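Local coordinates for nucleoporin nup120 (PDB 4GQ2), which serves as a structural component of the nuclear pore complex, whose nucleoporins build the pore and can dock transport factors, at residues Val56-Val62 with Leu74-Gln80; Glu727-Val732 with Ile802-Asp806; Tyr890-Asn894 with Glu928-Leu934. One frame throughout, in Å; residues are numbered along the deposited sequence.

From the N terminus, contact 1 closes first: eleven residues separate its two segments, which pair strand 59-64 with strand 73-79 in a hairpin of the beta-propeller domain. Contact 2 comes much later, where a loop of 69 residues, partly helical, brings the end of helix 790-803 back to helix 719-739. Contact 3 closes a shorter loop of 33 residues, mostly helix, near the C terminus and ties the turn before helix 895-909 to the start of helix 932-949. The three follow one another without nesting or crossing. Centres of contacts 1 and 2 lie about 41 Å apart, those of contacts 2 and 3 about 40 Å.

Contact 1 of 3, residues Val56-Val62 with Leu74-Gln80; sequences VAYDAGV and LRWSIFQ
With CG1 of Ile-78 lodged between its own backbone N and carbonyl carbon (chi1 57°), and CG of Tyr-58 placed likewise (chi1 54°), the two side chains cross at about a right angle at the start of a beta hairpin of the propeller domain. CG1 of Ile-78 lies over the ring face of Tyr-58, 4.2 Å from its centroid, a CH-pi contact suited to a branched aliphatic beside an aromatic; the phenol OH reaches Val-111 O. Strands 59-64 and 73-79 run antiparallel. Gly-61 and Trp-76 form a hydrogen-bonded pair, Trp-76 N giving to Gly-61 O at 2.9 Å, and the indole folds back over this backbone with Gly-61 N above its centre. Glycine suits the place because any CB would collide with Trp-76 NE1. At the edge of the same indole, Asp-59 OD2 comes 3.4 Å from Trp-76 CH2, its carboxylate nearly perpendicular to the ring, and also accepts from Asp-114 N. Near the end of the pairing, small Ala-57 sets CB over the Phe-79 ring; on the sheet face away from the indole, Ala-60 CB covers one face of the Arg-75 guanidinium. That group has further partners in the carbonyls of Tyr-536 and Lys-539. Its NE and NH2 grip a single atom side-on, Ser-77 OG, each at 2.9 Å and with OG tilted 15° from the guanidinium plane.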
loop_
_atom_site.group_PDB
_atom_site.type_symbol
_atom_site.label_atom_id
_atom_site.label_comp_id
_atom_site.label_asym_id
_atom_site.label_seq_id
_atom_site.Cartn_x
_atom_site.Cartn_y
_atom_site.Cartn_z
ATOM N N VAL A 56 11.355 -22.168 -5.505
ATOM C CA VAL A 56 11.438 -22.070 -6.950
ATOM C C VAL A 56 10.975 -23.393 -7.527
ATOM O O VAL A 56 11.721 -24.368 -7.519
ATOM C CB VAL A 56 12.873 -21.741 -7.424
ATOM C CG1 VAL A 56 12.928 -21.642 -8.937
ATOM C CG2 VAL A 56 13.370 -20.444 -6.790
ATOM N N ALA A 57 9.734 -23.415 -8.010
ATOM C CA ALA A 57 9.132 -24.612 -8.581
ATOM C C ALA A 57 9.896 -25.040 -9.832
ATOM O O ALA A 57 10.457 -24.196 -10.534
ATOM C CB ALA A 57 7.654 -24.364 -8.905
ATOM N N TYR A 58 9.936 -26.348 -10.092
ATOM C CA TYR A 58 10.547 -26.865 -11.326
ATOM C C TYR A 58 9.498 -27.384 -12.311
ATOM O O TYR A 58 9.827 -27.770 -13.439
ATOM C CB TYR A 58 11.626 -27.922 -11.041
ATOM C CG TYR A 58 11.175 -29.075 -10.176
ATOM C CD1 TYR A 58 10.545 -30.188 -10.729
ATOM C CD2 TYR A 58 11.393 -29.060 -8.803
ATOM C CE1 TYR A 58 10.135 -31.249 -9.932
ATOM C CE2 TYR A 58 10.991 -30.115 -8.000
ATOM C CZ TYR A 58 10.364 -31.204 -8.567
ATOM O OH TYR A 58 9.965 -32.241 -7.759
ATOM N N ASP A 59 8.240 -27.392 -11.872
ATOM C CA ASP A 59 7.103 -27.643 -12.756
ATOM C C ASP A 59 5.848 -27.013 -12.165
ATOM O O ASP A 59 5.757 -26.831 -10.955
ATOM C CB ASP A 59 6.899 -29.142 -12.987
ATOM C CG ASP A 59 6.077 -29.434 -14.229
ATOM O OD1 ASP A 59 5.875 -28.511 -15.046
ATOM O OD2 ASP A 59 5.630 -30.588 -14.393
ATOM N N ALA A 60 4.883 -26.683 -13.020
ATOM C CA ALA A 60 3.670 -25.984 -12.593
ATOM C C ALA A 60 2.637 -25.967 -13.699
ATOM O O ALA A 60 2.976 -26.094 -14.878
ATOM C CB ALA A 60 3.995 -24.551 -12.170
ATOM N N GLY A 61 1.376 -25.795 -13.306
ATOM C CA GLY A 61 0.277 -25.648 -14.244
ATOM C C GLY A 61 -0.994 -25.240 -13.529
ATOM O O GLY A 61 -1.037 -25.210 -12.300
ATOM N N VAL A 62 -2.024 -24.895 -14.297
ATOM C CA VAL A 62 -3.333 -24.653 -13.707
ATOM C C VAL A 62 -4.383 -25.503 -14.414
ATOM O O VAL A 62 -4.401 -25.599 -15.640
ATOM C CB VAL A 62 -3.750 -23.139 -13.594
ATOM C CG1 VAL A 62 -2.551 -22.202 -13.501
ATOM C CG2 VAL A 62 -4.683 -22.711 -14.711
ATOM N N LEU A 74 -7.340 -24.111 -10.413
ATOM C CA LEU A 74 -6.329 -24.398 -9.408
ATOM C C LEU A 74 -4.922 -24.368 -9.968
ATOM O O LEU A 74 -4.644 -24.946 -11.017
ATOM C CB LEU A 74 -6.605 -25.756 -8.757
ATOM C CG LEU A 74 -7.973 -25.925 -8.081
ATOM C CD1 LEU A 74 -8.137 -27.358 -7.592
ATOM C CD2 LEU A 74 -8.162 -24.927 -6.938
ATOM N N ARG A 75 -4.030 -23.700 -9.251
ATOM C CA ARG A 75 -2.650 -23.628 -9.663
ATOM C C ARG A 75 -1.776 -24.487 -8.758
ATOM O O ARG A 75 -1.698 -24.259 -7.548
ATOM C CB ARG A 75 -2.181 -22.170 -9.694
ATOM C CG ARG A 75 -0.684 -21.960 -9.555
ATOM C CD ARG A 75 0.104 -22.406 -10.774
ATOM N NE ARG A 75 1.521 -22.451 -10.420
ATOM C CZ ARG A 75 2.412 -21.527 -10.757
ATOM N NH1 ARG A 75 2.054 -20.484 -11.500
ATOM N NH2 ARG A 75 3.670 -21.652 -10.349
ATOM N N TRP A 76 -1.131 -25.481 -9.367
ATOM C CA TRP A 76 -0.236 -26.381 -8.654
ATOM C C TRP A 76 1.184 -26.063 -8.970
ATOM O O TRP A 76 1.503 -25.612 -10.070
ATOM C CB TRP A 76 -0.526 -27.838 -8.995
ATOM C CG TRP A 76 -0.391 -28.185 -10.462
ATOM C CD1 TRP A 76 -1.369 -28.096 -11.445
ATOM C CD2 TRP A 76 0.795 -28.711 -11.157
ATOM N NE1 TRP A 76 -0.887 -28.513 -12.663
ATOM C CE2 TRP A 76 0.399 -28.896 -12.562
ATOM C CE3 TRP A 76 2.090 -29.038 -10.774
ATOM C CZ2 TRP A 76 1.286 -29.380 -13.524
ATOM C CZ3 TRP A 76 2.978 -29.534 -11.752
ATOM C CH2 TRP A 76 2.585 -29.697 -13.092
ATOM N N SER A 77 2.053 -26.283 -7.993
ATOM C CA SER A 77 3.483 -26.108 -8.190
ATOM C C SER A 77 4.184 -27.210 -7.405
ATOM O O SER A 77 3.654 -27.696 -6.397
ATOM C CB SER A 77 3.926 -24.719 -7.703
ATOM O OG SER A 77 3.148 -23.685 -8.302
ATOM N N ILE A 78 5.358 -27.618 -7.874
ATOM C CA ILE A 78 6.155 -28.621 -7.170
ATOM C C ILE A 78 7.588 -28.140 -6.929
ATOM O O ILE A 78 8.193 -27.502 -7.789
ATOM C CB ILE A 78 6.131 -30.003 -7.871
ATOM C CG1 ILE A 78 6.618 -29.908 -9.330
ATOM C CG2 ILE A 78 4.742 -30.627 -7.769
ATOM C CD1 ILE A 78 6.682 -31.253 -10.036
ATOM N N PHE A 79 8.114 -28.458 -5.750
ATOM C CA PHE A 79 9.390 -27.914 -5.280
ATOM C C PHE A 79 10.354 -29.017 -4.832
ATOM O O PHE A 79 9.940 -30.131 -4.518
ATOM C CB PHE A 79 9.145 -26.906 -4.141
ATOM C CG PHE A 79 8.191 -25.796 -4.507
ATOM C CD1 PHE A 79 6.816 -25.970 -4.375
ATOM C CD2 PHE A 79 8.667 -24.585 -5.002
ATOM C CE1 PHE A 79 5.934 -24.951 -4.723
ATOM C CE2 PHE A 79 7.789 -23.563 -5.347
ATOM C CZ PHE A 79 6.421 -23.748 -5.208
ATOM N N GLN A 80 11.642 -28.700 -4.806
ATOM C CA GLN A 80 12.660 -29.669 -4.415
ATOM C C GLN A 80 12.726 -29.920 -2.904
ATOM O O GLN A 80 13.633 -30.593 -2.420
ATOM C CB GLN A 80 14.024 -29.274 -4.983
ATOM C CG GLN A 80 14.168 -29.595 -6.463
ATOM C CD GLN A 80 15.530 -29.238 -7.021
ATOM O OE1 GLN A 80 16.002 -28.108 -6.876
ATOM N NE2 GLN A 80 16.165 -30.202 -7.676
HETATM O O HOH W 1 12.322 -26.408 -5.800
#

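Contact 2 of 3, residues Glu727-Val732 with Ile802-Asp806; sequences EDWRLV and IFIRD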
loop_
_atom_site.group_PDB
_atom_site.type_symbol
_atom_site.label_atom_id
_atom_site.label_comp_id
_atom_site.label_asym_id
_atom_site.label_seq_id
_atom_site.Cartn_x
_atom_site.Cartn_y
_atom_site.Cartn_z
ATOM N N GLU A 727 -8.071 17.614 -10.901
ATOM C CA GLU A 727 -9.061 16.715 -10.347
ATOM C C GLU A 727 -8.698 15.266 -10.650
ATOM O O GLU A 727 -8.825 14.398 -9.788
ATOM C CB GLU A 727 -10.451 17.051 -10.865
ATOM C CG GLU A 727 -11.551 16.360 -10.077
ATOM C CD GLU A 727 -11.379 16.489 -8.569
ATOM O OE1 GLU A 727 -11.443 17.633 -8.057
ATOM O OE2 GLU A 727 -11.187 15.443 -7.898
ATOM N N ASP A 728 -8.244 15.017 -11.877
ATOM C CA ASP A 728 -7.709 13.724 -12.261
ATOM C C ASP A 728 -6.527 13.349 -11.350
ATOM O O ASP A 728 -6.502 12.263 -10.755
ATOM C CB ASP A 728 -7.253 13.773 -13.723
ATOM C CG ASP A 728 -8.413 13.725 -14.707
ATOM O OD1 ASP A 728 -9.566 13.498 -14.286
ATOM O OD2 ASP A 728 -8.163 13.902 -15.917
ATOM N N TRP A 729 -5.561 14.263 -11.238
ATOM C CA TRP A 729 -4.390 14.054 -10.399
ATOM C C TRP A 729 -4.795 13.630 -9.028
ATOM O O TRP A 729 -4.244 12.671 -8.490
ATOM C CB TRP A 729 -3.516 15.302 -10.322
ATOM C CG TRP A 729 -2.204 15.004 -9.652
ATOM C CD1 TRP A 729 -1.029 14.552 -10.251
ATOM C CD2 TRP A 729 -1.900 15.079 -8.213
ATOM N NE1 TRP A 729 -0.040 14.357 -9.309
ATOM C CE2 TRP A 729 -0.496 14.649 -8.065
ATOM C CE3 TRP A 729 -2.626 15.433 -7.071
ATOM C CZ2 TRP A 729 0.134 14.590 -6.820
ATOM C CZ3 TRP A 729 -1.978 15.376 -5.823
ATOM C CH2 TRP A 729 -0.632 14.963 -5.705
ATOM N N ARG A 730 -5.775 14.333 -8.462
ATOM C CA ARG A 730 -6.240 14.065 -7.109
ATOM C C ARG A 730 -6.699 12.631 -6.953
ATOM O O ARG A 730 -6.230 11.932 -6.066
ATOM C CB ARG A 730 -7.375 15.014 -6.715
ATOM C CG ARG A 730 -7.841 14.819 -5.286
ATOM C CD ARG A 730 -8.870 15.862 -4.888
ATOM N NE ARG A 730 -10.192 15.407 -5.265
ATOM C CZ ARG A 730 -11.116 14.952 -4.431
ATOM N NH1 ARG A 730 -10.911 14.913 -3.125
ATOM N NH2 ARG A 730 -12.268 14.553 -4.929
ATOM N N LEU A 731 -7.610 12.198 -7.821
ATOM C CA LEU A 731 -8.231 10.887 -7.689
ATOM C C LEU A 731 -7.228 9.789 -7.931
ATOM O O LEU A 731 -7.212 8.785 -7.224
ATOM C CB LEU A 731 -9.419 10.746 -8.640
ATOM C CG LEU A 731 -10.611 11.664 -8.338
ATOM C CD1 LEU A 731 -11.817 11.240 -9.156
ATOM C CD2 LEU A 731 -10.955 11.642 -6.855
ATOM N N VAL A 732 -6.376 10.003 -8.923
ATOM C CA VAL A 732 -5.316 9.062 -9.243
ATOM C C VAL A 732 -4.313 8.921 -8.084
ATOM O O VAL A 732 -4.022 7.806 -7.649
ATOM C CB VAL A 732 -4.645 9.442 -10.584
ATOM C CG1 VAL A 732 -3.319 8.726 -10.760
ATOM C CG2 VAL A 732 -5.589 9.122 -11.745
ATOM N N ILE A 802 -13.182 6.486 -12.159
ATOM C CA ILE A 802 -12.166 7.478 -11.828
ATOM C C ILE A 802 -12.319 8.709 -12.705
ATOM O O ILE A 802 -12.210 9.832 -12.220
ATOM C CB ILE A 802 -10.727 6.911 -11.968
ATOM C CG1 ILE A 802 -10.486 5.793 -10.948
ATOM C CG2 ILE A 802 -9.688 8.015 -11.800
ATOM C CD1 ILE A 802 -9.313 4.887 -11.279
ATOM N N PHE A 803 -12.566 8.498 -13.995
ATOM C CA PHE A 803 -12.500 9.598 -14.958
ATOM C C PHE A 803 -13.825 10.173 -15.466
ATOM O O PHE A 803 -13.850 11.319 -15.914
ATOM C CB PHE A 803 -11.605 9.225 -16.141
ATOM C CG PHE A 803 -10.172 8.983 -15.761
ATOM C CD1 PHE A 803 -9.322 10.050 -15.463
ATOM C CD2 PHE A 803 -9.666 7.689 -15.707
ATOM C CE1 PHE A 803 -8.001 9.827 -15.121
ATOM C CE2 PHE A 803 -8.346 7.459 -15.353
ATOM C CZ PHE A 803 -7.512 8.529 -15.065
ATOM N N ILE A 804 -14.908 9.402 -15.433
ATOM C CA ILE A 804 -16.159 9.906 -16.014
ATOM C C ILE A 804 -16.948 10.692 -14.980
ATOM O O ILE A 804 -17.395 10.147 -13.972
ATOM C CB ILE A 804 -16.969 8.845 -16.819
ATOM C CG1 ILE A 804 -17.695 7.840 -15.913
ATOM C CG2 ILE A 804 -16.075 8.162 -17.858
ATOM C CD1 ILE A 804 -19.181 8.106 -15.764
ATOM N N ARG A 805 -17.086 11.987 -15.246
ATOM C CA ARG A 805 -17.466 12.971 -14.233
ATOM C C ARG A 805 -18.739 13.745 -14.577
ATOM O O ARG A 805 -19.196 13.732 -15.724
ATOM C CB ARG A 805 -16.315 13.963 -14.026
ATOM C CG ARG A 805 -14.929 13.334 -13.956
ATOM C CD ARG A 805 -13.858 14.346 -13.576
ATOM N NE ARG A 805 -14.278 15.136 -12.424
ATOM C CZ ARG A 805 -14.279 14.699 -11.169
ATOM N NH1 ARG A 805 -13.863 13.471 -10.878
ATOM N NH2 ARG A 805 -14.694 15.499 -10.198
ATOM N N ASP A 806 -19.296 14.418 -13.566
ATOM C CA ASP A 806 -20.472 15.295 -13.704
ATOM C C ASP A 806 -20.810 16.013 -12.388
ATOM O O ASP A 806 -20.300 15.649 -11.323
ATOM C CB ASP A 806 -21.695 14.523 -14.230
ATOM C CG ASP A 806 -21.883 13.181 -13.543
ATOM O OD1 ASP A 806 -22.216 13.166 -12.341
ATOM O OD2 ASP A 806 -21.701 12.142 -14.211
HETATM O O HOH W 2 -13.864 14.117 -8.160
#
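Glu-727 meets Arg-805 through its aliphatic part: CG sits over one face of the guanidinium, 3.3 Å from Arg-805 NH2, and the two side chains cross at about a right angle. The guanidinium is flat enough to lie against a methylene, and its edge is turned to Leu-731 CD1, which also touches Ile-802 O at 3.4 Å. The opposite charges probably attract only at a distance. Glu-727 OE2 lies well out of the guanidinium plane, but a water accepts from Arg-805 NH2 at 2.6 Å and donates weakly to OE2, a link to be read with caution because the arginine is poorly ordered. Deeper in, Asp-728 OD1 stands at the rim of the Phe-803 ring, 3.7 Å from CD1, with the carboxylate almost perpendicular to it, while Val-732 CG2 packs against Phe-803 CZ. The arrangement joins two parts of an alpha-helical region, helix 719-739 meeting the C-terminal end of helix 790-803 and the loop that follows. The glutamate chain bends at chi2 (48°), bringing OE2 back to Arg-730 one turn on; NE donates at 2.8 Å to its syn lone pair, and NH2 joins in a side-on grip. Replacing Glu-727 with an alanine would probably leave Arg-730 without this salt-bridge mate and uncover the guanidinium face of Arg-805. Farther out, Arg-730 NH2 has a second anion in Asp-811, and Arg-658 holds both the Asp-728 carboxylate and Phe-803 O.

Contact 3 of 3, residues Tyr890-Asn894 with Glu928-Leu934; sequences YHHQN and ETDDEDL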
loop_
_atom_site.group_PDB
_atom_site.type_symbol
_atom_site.label_atom_id
_atom_site.label_comp_id
_atom_site.label_asym_id
_atom_site.label_seq_id
_atom_site.Cartn_x
_atom_site.Cartn_y
_atom_site.Cartn_z
ATOM N N TYR A 890 -39.208 12.682 13.027
ATOM C CA TYR A 890 -39.737 14.031 13.233
ATOM C C TYR A 890 -40.130 14.750 11.934
ATOM O O TYR A 890 -40.039 15.980 11.825
ATOM C CB TYR A 890 -38.789 14.828 14.141
ATOM C CG TYR A 890 -38.467 14.036 15.405
ATOM C CD1 TYR A 890 -39.489 13.616 16.263
ATOM C CD2 TYR A 890 -37.159 13.671 15.720
ATOM C CE1 TYR A 890 -39.218 12.871 17.400
ATOM C CE2 TYR A 890 -36.876 12.928 16.861
ATOM C CZ TYR A 890 -37.910 12.533 17.699
ATOM O OH TYR A 890 -37.646 11.800 18.836
ATOM N N HIS A 891 -40.571 13.952 10.955
ATOM C CA HIS A 891 -41.190 14.428 9.701
ATOM C C HIS A 891 -40.357 15.411 8.924
ATOM O O HIS A 891 -40.879 16.397 8.389
ATOM C CB HIS A 891 -42.581 15.004 9.974
ATOM C CG HIS A 891 -43.323 14.294 11.080
ATOM N ND1 HIS A 891 -43.917 13.100 10.902
ATOM C CD2 HIS A 891 -43.526 14.641 12.414
ATOM C CE1 HIS A 891 -44.483 12.705 12.060
ATOM N NE2 HIS A 891 -44.242 13.649 12.984
ATOM N N HIS A 892 -39.050 15.153 8.866
ATOM C CA HIS A 892 -38.105 15.996 8.128
ATOM C C HIS A 892 -38.303 17.472 8.373
ATOM O O HIS A 892 -38.187 18.302 7.466
ATOM C CB HIS A 892 -38.109 15.636 6.644
ATOM C CG HIS A 892 -37.788 14.183 6.384
ATOM N ND1 HIS A 892 -36.577 13.772 5.969
ATOM C CD2 HIS A 892 -38.563 13.036 6.536
ATOM C CE1 HIS A 892 -36.580 12.432 5.841
ATOM N NE2 HIS A 892 -37.795 11.982 6.189
ATOM N N GLN A 893 -38.585 17.794 9.634
ATOM C CA GLN A 893 -38.779 19.162 10.089
ATOM C C GLN A 893 -37.794 19.402 11.217
ATOM O O GLN A 893 -37.391 18.453 11.903
ATOM C CB GLN A 893 -40.194 19.322 10.642
ATOM C CG GLN A 893 -40.949 20.528 10.117
ATOM C CD GLN A 893 -41.910 20.161 9.004
ATOM O OE1 GLN A 893 -43.124 20.299 9.158
ATOM N NE2 GLN A 893 -41.378 19.679 7.881
ATOM N N ASN A 894 -37.423 20.669 11.415
ATOM C CA ASN A 894 -36.442 21.059 12.432
ATOM C C ASN A 894 -35.158 20.261 12.258
ATOM O O ASN A 894 -34.692 19.582 13.179
ATOM C CB ASN A 894 -36.999 20.848 13.844
ATOM C CG ASN A 894 -38.088 21.838 14.208
ATOM O OD1 ASN A 894 -37.929 23.046 14.045
ATOM N ND2 ASN A 894 -39.191 21.326 14.742
ATOM N N GLU A 928 -37.142 25.467 15.114
ATOM C CA GLU A 928 -37.760 26.553 14.353
ATOM C C GLU A 928 -39.284 26.388 14.245
ATOM O O GLU A 928 -39.997 27.334 13.913
ATOM C CB GLU A 928 -37.119 26.669 12.965
ATOM C CG GLU A 928 -37.427 25.510 12.026
ATOM C CD GLU A 928 -36.514 25.458 10.815
ATOM O OE1 GLU A 928 -35.832 26.468 10.525
ATOM O OE2 GLU A 928 -36.481 24.400 10.147
ATOM N N THR A 929 -39.763 25.183 14.548
ATOM C CA THR A 929 -41.159 24.801 14.356
ATOM C C THR A 929 -41.606 23.894 15.502
ATOM O O THR A 929 -40.856 23.021 15.935
ATOM C CB THR A 929 -41.339 24.096 12.994
ATOM O OG1 THR A 929 -41.318 25.079 11.954
ATOM C CG2 THR A 929 -42.651 23.315 12.913
ATOM N N ASP A 930 -42.826 24.114 15.988
ATOM C CA ASP A 930 -43.388 23.341 17.097
ATOM C C ASP A 930 -43.490 21.851 16.785
ATOM O O ASP A 930 -44.029 21.454 15.751
ATOM C CB ASP A 930 -44.757 23.892 17.504
ATOM C CG ASP A 930 -44.679 25.323 18.017
ATOM O OD1 ASP A 930 -44.281 26.220 17.241
ATOM O OD2 ASP A 930 -45.014 25.553 19.197
ATOM N N ASP A 931 -42.928 21.050 17.686
ATOM C CA ASP A 931 -42.995 19.592 17.650
ATOM C C ASP A 931 -42.791 19.140 19.092
ATOM O O ASP A 931 -41.690 19.259 19.638
ATOM C CB ASP A 931 -41.901 19.014 16.734
ATOM C CG ASP A 931 -42.052 17.508 16.490
ATOM O OD1 ASP A 931 -42.299 16.741 17.450
ATOM O OD2 ASP A 931 -41.893 17.085 15.324
ATOM N N GLU A 932 -43.857 18.650 19.715
ATOM C CA GLU A 932 -43.794 18.242 21.117
ATOM C C GLU A 932 -42.955 16.975 21.262
ATOM O O GLU A 932 -42.182 16.832 22.213
ATOM C CB GLU A 932 -45.204 18.032 21.687
ATOM C CG GLU A 932 -45.256 17.929 23.208
ATOM C CD GLU A 932 -46.641 17.612 23.751
ATOM O OE1 GLU A 932 -47.452 16.977 23.036
ATOM O OE2 GLU A 932 -46.916 17.993 24.911
ATOM N N ASP A 933 -43.110 16.066 20.305
ATOM C CA ASP A 933 -42.394 14.798 20.333
ATOM C C ASP A 933 -40.896 15.027 20.248
ATOM O O ASP A 933 -40.111 14.331 20.908
ATOM C CB ASP A 933 -42.864 13.885 19.198
ATOM C CG ASP A 933 -44.325 13.491 19.337
ATOM O OD1 ASP A 933 -44.709 12.978 20.415
ATOM O OD2 ASP A 933 -45.088 13.694 18.365
ATOM N N LEU A 934 -40.510 16.013 19.440
ATOM C CA LEU A 934 -39.110 16.380 19.285
ATOM C C LEU A 934 -38.597 17.073 20.541
ATOM O O LEU A 934 -37.511 16.752 21.026
ATOM C CB LEU A 934 -38.914 17.258 18.051
ATOM C CG LEU A 934 -37.536 17.861 17.766
ATOM C CD1 LEU A 934 -36.418 16.822 17.784
ATOM C CD2 LEU A 934 -37.597 18.578 16.425
HETATM O O HOH W 3 -43.540 14.812 15.473
#
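Asn-894 reaches across to Glu-928, Thr-929 and Leu-934, its apolar start and its amide meeting different groups. Its CB touches Leu-934 CD2 at 3.5 Å, the apolar start of the side chain. CG lies anti to the carbonyl carbon (chi1 -71°), which carries the amide over to the turn before helix 932-949. There OD1 takes two backbone N-H groups: Glu-928 N at 2.8 Å, tilted from the carbonyl plane, and Thr-929 N at 2.9 Å, in that plane on a lone pair. ND2 completes the grip by donating to Thr-929 O at 2.7 Å, with the acceptor close to the amide plane. Three bonds thus fix the rotation of a buried amide, and asparagine suits the place because its short side chain carries both an acceptor and a donor. Although Asn-894 stands at the N-cap position of helix 895-909, its side chain serves the neighbouring turn instead.

Beside this polar grip, Leu-934 divides its methyls, CD2 going to Asn-894 and CD1 lying over the face of the Tyr-890 ring, 4.2 Å from the centroid, in a CH-pi contact. A leucine has just the forked end this requires. Its backbone N donates to Asp-931 OD1 at 2.8 Å, the N-cap bond of helix 932-949. Asp-931 OD2 accepts from a water, which in turn takes a weak bond from His-891 NE2. His-891 has positive phi and is the C-prime residue of the Schellman motif that ends helix 881-889.

Within the region of HEAT repeats, the contact therefore joins helix ends: the turn between helices 881-889 and 895-909 rests against the loop that follows helix 913-925 and the first turn of helix 932-949.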